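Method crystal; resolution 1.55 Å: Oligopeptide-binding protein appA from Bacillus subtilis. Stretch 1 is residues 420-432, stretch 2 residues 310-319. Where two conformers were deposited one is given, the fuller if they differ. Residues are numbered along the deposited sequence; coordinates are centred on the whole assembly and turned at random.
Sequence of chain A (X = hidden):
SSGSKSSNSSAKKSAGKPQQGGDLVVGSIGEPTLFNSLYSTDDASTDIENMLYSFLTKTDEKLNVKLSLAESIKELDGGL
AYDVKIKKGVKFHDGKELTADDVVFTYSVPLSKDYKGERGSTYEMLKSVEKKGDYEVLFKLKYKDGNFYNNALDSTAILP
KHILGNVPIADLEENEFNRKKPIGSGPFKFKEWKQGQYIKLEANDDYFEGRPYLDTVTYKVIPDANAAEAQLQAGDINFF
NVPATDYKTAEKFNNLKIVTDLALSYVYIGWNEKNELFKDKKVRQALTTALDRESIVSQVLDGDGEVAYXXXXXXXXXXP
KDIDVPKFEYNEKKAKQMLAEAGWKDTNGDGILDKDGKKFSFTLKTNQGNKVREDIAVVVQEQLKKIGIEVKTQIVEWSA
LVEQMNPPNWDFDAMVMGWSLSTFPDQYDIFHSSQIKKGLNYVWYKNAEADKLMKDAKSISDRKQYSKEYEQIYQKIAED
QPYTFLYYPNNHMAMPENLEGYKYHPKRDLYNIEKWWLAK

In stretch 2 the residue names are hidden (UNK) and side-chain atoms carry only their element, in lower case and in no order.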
# COMPACT_ATOMS: atom_id res chain seq x y z
N SER A 420 1.51 2.03 1.64
CA SER A 420 2.07 0.88 2.39
C SER A 420 3.21 0.35 1.53
O SER A 420 2.99 -0.23 0.48
CB SER A 420 1.00 -0.19 2.57
OG SER A 420 1.58 -1.32 3.17
N LEU A 421 4.44 0.57 1.97
CA LEU A 421 5.56 0.38 1.10
C LEU A 421 5.89 -1.07 0.87
O LEU A 421 5.57 -1.93 1.66
CB LEU A 421 6.78 1.12 1.65
CG LEU A 421 6.59 2.64 1.64
CD1 LEU A 421 7.57 3.33 2.55
CD2 LEU A 421 6.67 3.22 0.23
N SER A 422 6.54 -1.34 -0.25
CA SER A 422 7.08 -2.67 -0.47
C SER A 422 8.14 -2.97 0.58
O SER A 422 8.91 -2.08 0.98
CB SER A 422 7.71 -2.76 -1.85
OG SER A 422 8.10 -4.10 -2.07
N THR A 423 8.24 -4.24 0.98
CA THR A 423 9.27 -4.67 1.92
C THR A 423 10.64 -4.79 1.26
O THR A 423 11.66 -4.89 1.95
CB THR A 423 8.92 -6.02 2.63
OG1 THR A 423 8.71 -7.03 1.65
CG2 THR A 423 7.65 -5.90 3.44
N PHE A 424 10.64 -4.85 -0.07
CA PHE A 424 11.87 -4.79 -0.85
C PHE A 424 11.94 -3.42 -1.46
O PHE A 424 11.09 -3.03 -2.25
CB PHE A 424 11.89 -5.85 -1.94
CG PHE A 424 13.15 -5.87 -2.73
CD1 PHE A 424 14.31 -6.35 -2.15
CD2 PHE A 424 13.19 -5.40 -4.03
CE1 PHE A 424 15.51 -6.38 -2.87
CE2 PHE A 424 14.40 -5.41 -4.74
CZ PHE A 424 15.54 -5.90 -4.16
N PRO A 425 12.96 -2.65 -1.08
CA PRO A 425 12.99 -1.23 -1.42
C PRO A 425 13.37 -1.00 -2.88
O PRO A 425 14.51 -1.24 -3.26
CB PRO A 425 14.05 -0.68 -0.46
CG PRO A 425 14.99 -1.80 -0.30
CD PRO A 425 14.13 -3.04 -0.28
N ASP A 426 12.41 -0.58 -3.70
CA ASP A 426 12.65 -0.26 -5.12
C ASP A 426 11.54 0.73 -5.56
O ASP A 426 10.32 0.38 -5.57
CB ASP A 426 12.71 -1.54 -6.00
CG ASP A 426 13.00 -1.23 -7.51
OD1 ASP A 426 13.24 -2.19 -8.33
OD2 ASP A 426 13.02 -0.04 -7.88
N GLN A 427 11.97 1.94 -5.90
CA GLN A 427 11.12 3.08 -6.24
C GLN A 427 10.61 3.05 -7.67
O GLN A 427 9.81 3.89 -8.06
CB GLN A 427 11.92 4.38 -6.08
CG GLN A 427 12.50 4.63 -4.70
CD GLN A 427 11.49 4.53 -3.65
OE1 GLN A 427 11.67 3.80 -2.65
NE2 GLN A 427 10.37 5.23 -3.85
N TYR A 428 11.11 2.11 -8.47
CA TYR A 428 10.73 1.98 -9.87
C TYR A 428 9.20 1.90 -10.04
O TYR A 428 8.64 2.54 -10.92
CB TYR A 428 11.40 0.73 -10.44
CG TYR A 428 11.09 0.41 -11.87
CD1 TYR A 428 11.95 0.77 -12.90
CD2 TYR A 428 9.95 -0.31 -12.20
CE1 TYR A 428 11.66 0.43 -14.22
CE2 TYR A 428 9.66 -0.65 -13.50
CZ TYR A 428 10.51 -0.26 -14.50
OH TYR A 428 10.21 -0.62 -15.80
N ASP A 429 8.53 1.12 -9.19
CA ASP A 429 7.10 0.86 -9.35
C ASP A 429 6.28 2.14 -9.28
O ASP A 429 5.23 2.24 -9.90
CB ASP A 429 6.59 -0.15 -8.29
CG ASP A 429 7.05 -1.58 -8.55
OD1 ASP A 429 7.66 -1.84 -9.61
OD2 ASP A 429 6.78 -2.49 -7.69
N ILE A 430 6.76 3.10 -8.50
CA ILE A 430 6.02 4.32 -8.21
C ILE A 430 6.50 5.54 -9.01
O ILE A 430 5.69 6.38 -9.37
CB ILE A 430 6.09 4.62 -6.67
CG1 ILE A 430 5.34 3.51 -5.89
CG2 ILE A 430 5.53 5.98 -6.36
CD1 ILE A 430 5.52 3.61 -4.36
N PHE A 431 7.79 5.62 -9.31
CA PHE A 431 8.37 6.83 -9.92
C PHE A 431 8.97 6.70 -11.32
O PHE A 431 9.27 7.71 -11.97
CB PHE A 431 9.41 7.45 -8.98
CG PHE A 431 8.84 7.94 -7.66
CD1 PHE A 431 7.95 9.00 -7.60
CD2 PHE A 431 9.18 7.31 -6.47
CE1 PHE A 431 7.44 9.43 -6.38
CE2 PHE A 431 8.64 7.74 -5.25
CZ PHE A 431 7.79 8.82 -5.23
N HIS A 432 9.20 5.48 -11.80
CA HIS A 432 9.69 5.34 -13.18
C HIS A 432 8.57 5.75 -14.17
O HIS A 432 7.42 5.39 -14.00
CB HIS A 432 10.19 3.93 -13.43
CG HIS A 432 10.98 3.80 -14.70
ND1 HIS A 432 12.36 3.76 -14.73
CD2 HIS A 432 10.57 3.70 -15.98
CE1 HIS A 432 12.76 3.64 -15.98
NE2 HIS A 432 11.70 3.62 -16.76
N UNK A 310 12.19 11.75 2.56
CA UNK A 310 12.68 10.69 1.67
C UNK A 310 11.54 9.72 1.34
O UNK A 310 10.75 9.38 2.23
c UNK A 310 13.86 9.97 2.38
c UNK A 310 14.37 8.75 1.63
c UNK A 310 14.98 10.97 2.60
c UNK A 310 15.99 10.50 3.56
N UNK A 311 11.44 9.26 0.07
CA UNK A 311 10.39 8.30 -0.33
C UNK A 311 10.68 6.86 0.11
O UNK A 311 10.59 5.92 -0.68
c UNK A 311 10.39 8.44 -1.86
c UNK A 311 12.27 9.64 -1.09
c UNK A 311 11.78 8.72 -2.18
N UNK A 312 11.03 6.69 1.37
CA UNK A 312 11.31 5.35 1.91
C UNK A 312 11.12 5.40 3.41
O UNK A 312 11.26 6.44 4.03
o UNK A 312 11.17 2.02 2.27
c UNK A 312 12.74 4.92 1.57
c UNK A 312 12.05 2.43 1.47
o UNK A 312 12.13 2.03 0.28
c UNK A 312 13.08 3.46 1.97
N UNK A 313 10.77 4.27 3.99
CA UNK A 313 10.55 4.20 5.43
C UNK A 313 11.88 4.04 6.16
O UNK A 313 12.76 3.29 5.71
o UNK A 313 9.56 2.81 7.11
c UNK A 313 9.72 2.96 5.74
N UNK A 314 12.03 4.73 7.32
CA UNK A 314 13.18 4.47 8.20
C UNK A 314 13.38 3.01 8.60
O UNK A 314 14.48 2.67 9.02
c UNK A 314 12.01 6.44 8.88
c UNK A 314 12.89 5.34 9.42
c UNK A 314 11.20 5.82 7.83
N UNK A 315 12.37 2.16 8.45
CA UNK A 315 12.50 0.74 8.74
C UNK A 315 13.33 0.00 7.69
O UNK A 315 13.80 -1.11 7.93
c UNK A 315 10.96 0.14 11.35
c UNK A 315 11.12 0.07 8.87
c UNK A 315 8.92 -0.15 9.99
c UNK A 315 10.26 0.51 10.06
N UNK A 316 13.47 0.59 6.51
CA UNK A 316 14.09 -0.09 5.40
C UNK A 316 15.60 -0.13 5.57
O UNK A 316 16.24 0.88 5.92
c UNK A 316 13.79 0.61 4.10
o UNK A 316 14.50 -0.02 3.05
N UNK A 317 16.20 -1.27 5.21
CA UNK A 317 17.65 -1.36 5.16
C UNK A 317 18.23 -0.41 4.12
O UNK A 317 19.42 -0.11 4.15
n UNK A 317 16.33 -4.63 2.25
c UNK A 317 17.60 -3.42 3.62
c UNK A 317 19.40 -2.73 0.34
c UNK A 317 16.54 -4.26 3.54
c UNK A 317 18.56 -3.51 -0.46
c UNK A 317 17.30 -4.08 1.46
c UNK A 317 17.50 -4.19 0.08
c UNK A 317 19.17 -2.61 1.72
c UNK A 317 18.11 -3.29 2.29
c UNK A 317 18.13 -2.80 4.88
N UNK A 318 17.41 0.06 3.19
CA UNK A 318 17.89 0.96 2.15
C UNK A 318 17.75 2.43 2.50
O UNK A 318 18.09 3.30 1.70
c UNK A 318 17.14 0.68 0.86
c UNK A 318 17.90 1.10 -0.38
n UNK A 318 17.18 1.59 -1.38
o UNK A 318 19.13 1.00 -0.44
N UNK A 319 17.19 2.72 3.67
CA UNK A 319 16.95 4.10 4.05
C UNK A 319 18.31 4.73 4.24
O UNK A 319 19.16 4.16 4.94
c UNK A 319 16.12 4.17 5.32
c UNK A 319 15.66 5.58 5.68
c UNK A 319 14.08 7.39 5.51
c UNK A 319 14.84 8.15 6.36
c UNK A 319 16.02 7.66 6.88
c UNK A 319 14.50 6.13 5.17
c UNK A 319 16.43 6.38 6.54
o UNK A 319 14.40 9.43 6.69
O HOH W 1 8.27 5.38 -2.41
O HOH W 2 10.39 -0.56 2.69
O HOH W 3 9.98 0.49 -0.60
O HOH W 4 12.60 -2.10 2.74
O HOH W 5 13.85 -6.32 1.62

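Position 310 carries four side-chain carbons, forked at the first, with one arm two carbons long, and they stay out of reach of stretch 1. This branching at CB is that of isoleucine, Ile-310. At position 311 three carbons close a ring onto the backbone N, and the CB lies 3.9 Å from Phe-431 CE2 and 3.8 Å from Gln-427 NE2; the residue is proline, so that the CB of Pro-311 packs against both the Phe-431 ring and the Gln-427 amide. Its carbonyl is bridged to the same amide by water 1, which donates to Pro-311 O (2.9 Å) and accepts from Gln-427 NE2 (2.6 Å).

Position 312 has three carbons, the third bearing two oxygens, one of which sits 3.4 Å from Pro-425 CB: a carboxylate on a two-carbon arm, hence glutamate. The CA-to-CB bond points sideways, but the chain bends at chi2 (51°, p) and its end comes nearer to stretch 1. The oxygen near Pro-425 is Glu-312 OE2, while Glu-312 OE1 accepts a hydrogen bond from the backbone N of position 313 (2.9 Å), which holds the carboxylate against its own main chain. Water 2 lies 2.7 Å from both Glu-312 OE1 and Ser-422 O, and thus occupies the gap between the two stretches.

At position 313 one carbon is followed by one oxygen, with no second branch, and the CB packs 3.9 Å from Leu-421 CD1; this identifies serine. Ser-313 OG accepts from the N of position 315 (3.2 Å). Three carbons again close onto the backbone N at position 314, without touching stretch 1, giving Pro-314, while position 315 has four carbons forked at the second, also clear of stretch 1, the pattern of leucine. Together they form the middle of a type I turn, closed by the 2.9 Å hydrogen bond from the N of position 316 to Ser-313 O.

Position 316 is another carbon-oxygen pair, its oxygen 3.6 Å from Pro-425 CB, and therefore serine. Ser-316 OG accepts from the N of position 318 at 2.9 Å, within a second type I turn. At position 317 a single carbon leads to fused five- and six-membered rings containing eight carbons and one nitrogen. Pro-425 CG lies over one face of this ring system, 3.9 Å from the centroid of the six-membered ring, in a CH-pi contact; only tryptophan provides such a side chain. Phe-424 CE1 approaches the edge, 4.2 Å from Trp-317 CZ2.

Position 318 has two carbons, the second bearing one oxygen and one nitrogen, and its CB meets Pro-425 CG at 3.5 Å; it is asparagine. Position 319, a carbon and a six-carbon ring with one oxygen, makes no contact here and is tyrosine.

The contact works through packing and water, with no clear direct hydrogen bond across it. Pro-425 is its centre, touching Glu-312, Ser-316, Trp-317 and Asn-318. Around it, water links polar groups that do not pair directly: water 5 accepts from Trp-317 NE1 (3.1 Å) and donates to Thr-423 O (2.6 Å).

Stretch 2 310-319: IPESPLSWNY
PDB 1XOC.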